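Local coordinates for L-asparaginase 1 (Escherichia coli, PDB 6NXC), which hydrolyses L-asparagine to L-aspartate and ammonium as an allosterically activated, cytoplasmic homotetramer, at residues K130-Q138 and N151-A159. The protein carries 1 engineered substitution. Sequence-based numbering, arbitrary orientation.
Sequences KPVIVTGSQ and NLLNALYVA
The carboxamide of Asn151 reaches across to the backbone at Gly136, where its ND2 donates to Gly136 O at 2.9 Å with an N-H...O angle of 155°. The acceptor lies nearly in the amide plane of Asn151, whereas the donor stands 26° out of the carbonyl plane of Gly136. Rotation of the amide is fixed from its other end as well, since OD1 accepts from the backbone N of Asn172, just past strand 167-171. Beside this bridge the side chains of Thr135 and Asn151 cross obliquely, with Thr135 OG1 3.4 Å from Asn151 CB. That hydroxyl is hydrogen-bonded to Phe170 O, and the threonine methyl CG2 meets Ala155 CB at 3.8 Å. Further back along the strand Ile133 supplies the largest apolar contact. Its CG1 branch, set beside the backbone N (chi1 -50°) and extended beyond, carries CD1 to the helix backbone, 3.6 Å from Ala155 O, with Val158 CG1 at 3.8 Å and Ala159 CB at 4.0 Å. The CG2 branch lies over the methyl of Ala155. Pro131 finishes the row, its ring carbon CG 3.4 Å from Ala159 O. Strand and helix run almost exactly antiparallel, their axes 9.1 Å apart, as expected of the first two elements of the beta-alpha-beta unit formed by strand 132-135, helix 148-161 and strand 167-171. The methyl side chains of Ala155 and Ala159 are small, consistent with the close approach of Ile133 to the helix backbone. Apolar packing thus seats the helix on the sheet, while one buried amide ties the helix to the backbone at Gly136 and at Asn172, close to where Ser137 approaches the catalytic Thr34.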
loop_
_atom_site.group_PDB
_atom_site.type_symbol
_atom_site.label_atom_id
_atom_site.label_comp_id
_atom_site.label_asym_id
_atom_site.label_seq_id
_atom_site.Cartn_x
_atom_site.Cartn_y
_atom_site.Cartn_z
ATOM N N LYS B 130 31.114 -4.632 9.688
ATOM C CA LYS B 130 30.244 -4.639 10.866
ATOM C C LYS B 130 29.060 -3.771 10.529
ATOM O O LYS B 130 29.149 -2.909 9.682
ATOM C CB LYS B 130 30.943 -4.146 12.144
ATOM C CG LYS B 130 32.216 -4.924 12.484
ATOM C CD LYS B 130 32.896 -4.465 13.728
ATOM C CE LYS B 130 34.257 -5.119 13.895
ATOM N NZ LYS B 130 34.768 -5.085 15.267
ATOM N N PRO B 131 27.913 -4.022 11.173
ATOM C CA PRO B 131 26.715 -3.257 10.870
ATOM C C PRO B 131 26.867 -1.855 11.458
ATOM O O PRO B 131 27.357 -1.601 12.618
ATOM C CB PRO B 131 25.637 -4.118 11.533
ATOM C CG PRO B 131 26.331 -4.817 12.611
ATOM C CD PRO B 131 27.685 -5.139 12.114
ATOM N N VAL B 132 26.255 -0.935 10.715
ATOM C CA VAL B 132 26.098 0.477 11.108
ATOM C C VAL B 132 24.668 0.782 10.772
ATOM O O VAL B 132 24.296 0.665 9.587
ATOM C CB VAL B 132 27.054 1.398 10.354
ATOM C CG1 VAL B 132 26.762 2.797 10.714
ATOM C CG2 VAL B 132 28.541 1.087 10.557
ATOM N N ILE B 133 23.901 1.101 11.785
ATOM C CA ILE B 133 22.445 1.315 11.658
ATOM C C ILE B 133 22.092 2.689 12.193
ATOM O O ILE B 133 22.308 2.995 13.403
ATOM C CB ILE B 133 21.675 0.242 12.447
ATOM C CG1 ILE B 133 22.139 -1.192 12.134
ATOM C CG2 ILE B 133 20.203 0.485 12.241
ATOM C CD1 ILE B 133 21.226 -2.283 12.706
ATOM N N VAL B 134 21.498 3.519 11.328
ATOM C CA VAL B 134 21.033 4.835 11.753
ATOM C C VAL B 134 19.559 4.671 12.133
ATOM O O VAL B 134 18.821 4.074 11.362
ATOM C CB VAL B 134 21.265 5.866 10.635
ATOM C CG1 VAL B 134 20.966 7.265 11.069
ATOM C CG2 VAL B 134 22.695 5.792 10.038
ATOM N N THR B 135 19.165 5.295 13.217
ATOM C CA THR B 135 17.755 5.323 13.716
ATOM C C THR B 135 17.499 6.569 14.554
ATOM O O THR B 135 18.400 7.349 14.856
ATOM C CB THR B 135 17.417 3.987 14.427
ATOM O OG1 THR B 135 15.987 3.857 14.394
ATOM C CG2 THR B 135 17.882 3.874 15.866
ATOM N N GLY B 136 16.240 6.729 14.940
ATOM C CA GLY B 136 15.780 7.843 15.745
ATOM C C GLY B 136 14.295 7.743 15.927
ATOM O O GLY B 136 13.805 6.608 16.067
ATOM N N SER B 137 13.655 8.878 16.187
ATOM C CA SER B 137 12.225 8.806 16.433
ATOM C C SER B 137 11.559 10.100 16.057
ATOM O O SER B 137 12.198 11.173 15.939
ATOM C CB SER B 137 11.947 8.508 17.887
ATOM O OG SER B 137 12.495 9.515 18.667
ATOM N N GLN B 138 10.318 9.952 15.720
ATOM C CA GLN B 138 9.476 11.089 15.352
ATOM C C GLN B 138 8.984 11.802 16.608
ATOM O O GLN B 138 8.602 12.966 16.484
ATOM C CB GLN B 138 8.253 10.645 14.559
ATOM C CG GLN B 138 8.575 10.202 13.167
ATOM C CD GLN B 138 8.624 11.348 12.184
ATOM O OE1 GLN B 138 9.540 12.185 12.307
ATOM N NE2 GLN B 138 7.690 11.373 11.234
ATOM N N ASN B 151 12.213 1.804 18.145
ATOM C CA ASN B 151 13.229 1.890 17.047
ATOM C C ASN B 151 14.618 1.592 17.617
ATOM O O ASN B 151 15.412 0.971 16.929
ATOM C CB ASN B 151 13.263 3.281 16.393
ATOM C CG ASN B 151 12.072 3.507 15.463
ATOM O OD1 ASN B 151 11.503 2.523 14.979
ATOM N ND2 ASN B 151 11.722 4.760 15.140
ATOM N N LEU B 152 14.942 2.094 18.794
ATOM C CA LEU B 152 16.324 1.886 19.318
ATOM C C LEU B 152 16.487 0.431 19.725
ATOM O O LEU B 152 17.561 -0.218 19.448
ATOM C CB LEU B 152 16.678 2.877 20.436
ATOM C CG LEU B 152 18.064 2.662 21.096
ATOM C CD1 LEU B 152 19.262 2.755 20.137
ATOM C CD2 LEU B 152 18.239 3.658 22.243
ATOM N N LEU B 153 15.530 -0.083 20.446
ATOM C CA LEU B 153 15.603 -1.528 20.857
ATOM C C LEU B 153 15.761 -2.430 19.638
ATOM O O LEU B 153 16.571 -3.332 19.665
ATOM C CB LEU B 153 14.359 -1.901 21.621
ATOM C CG LEU B 153 14.529 -3.231 22.311
ATOM C CD1 LEU B 153 14.546 -3.076 23.798
ATOM C CD2 LEU B 153 13.441 -4.176 21.864
ATOM N N ASN B 154 14.960 -2.215 18.597
ATOM C CA ASN B 154 15.089 -3.032 17.354
ATOM C C ASN B 154 16.443 -2.868 16.697
ATOM O O ASN B 154 17.069 -3.855 16.247
ATOM C CB ASN B 154 14.003 -2.605 16.390
ATOM C CG ASN B 154 12.623 -3.186 16.714
ATOM O OD1 ASN B 154 11.577 -2.520 16.564
ATOM N ND2 ASN B 154 12.573 -4.394 17.189
ATOM N N ALA B 155 16.930 -1.630 16.602
ATOM C CA ALA B 155 18.262 -1.375 15.999
ATOM C C ALA B 155 19.339 -2.139 16.774
ATOM O O ALA B 155 20.223 -2.734 16.116
ATOM C CB ALA B 155 18.546 0.114 16.020
ATOM N N LEU B 156 19.332 -2.081 18.114
ATOM C CA LEU B 156 20.332 -2.768 18.897
ATOM C C LEU B 156 20.253 -4.262 18.662
ATOM O O LEU B 156 21.303 -4.945 18.452
ATOM C CB LEU B 156 20.142 -2.514 20.389
ATOM C CG LEU B 156 20.589 -1.134 20.823
ATOM C CD1 LEU B 156 20.132 -0.791 22.223
ATOM C CD2 LEU B 156 22.075 -0.936 20.739
ATOM N N TYR B 157 19.022 -4.780 18.652
ATOM C CA TYR B 157 18.774 -6.233 18.462
ATOM C C TYR B 157 19.146 -6.718 17.051
ATOM O O TYR B 157 19.870 -7.712 16.912
ATOM C CB TYR B 157 17.325 -6.609 18.746
ATOM C CG TYR B 157 17.177 -8.115 18.771
ATOM C CD1 TYR B 157 17.526 -8.846 19.885
ATOM C CD2 TYR B 157 16.669 -8.783 17.667
ATOM C CE1 TYR B 157 17.328 -10.224 19.911
ATOM C CE2 TYR B 157 16.507 -10.169 17.677
ATOM C CZ TYR B 157 16.848 -10.888 18.796
ATOM O OH TYR B 157 16.713 -12.261 18.827
ATOM N N VAL B 158 18.887 -5.912 16.039
ATOM C CA VAL B 158 19.330 -6.180 14.659
ATOM C C VAL B 158 20.832 -6.077 14.538
ATOM O O VAL B 158 21.428 -7.015 13.925
ATOM C CB VAL B 158 18.617 -5.242 13.665
ATOM C CG1 VAL B 158 19.193 -5.444 12.306
ATOM C CG2 VAL B 158 17.190 -5.569 13.651
ATOM N N ALA B 159 21.455 -5.047 15.115
ATOM C CA ALA B 159 22.908 -4.926 14.946
ATOM C C ALA B 159 23.569 -6.184 15.511
ATOM O O ALA B 159 24.583 -6.637 14.922
ATOM C CB ALA B 159 23.424 -3.723 15.682
#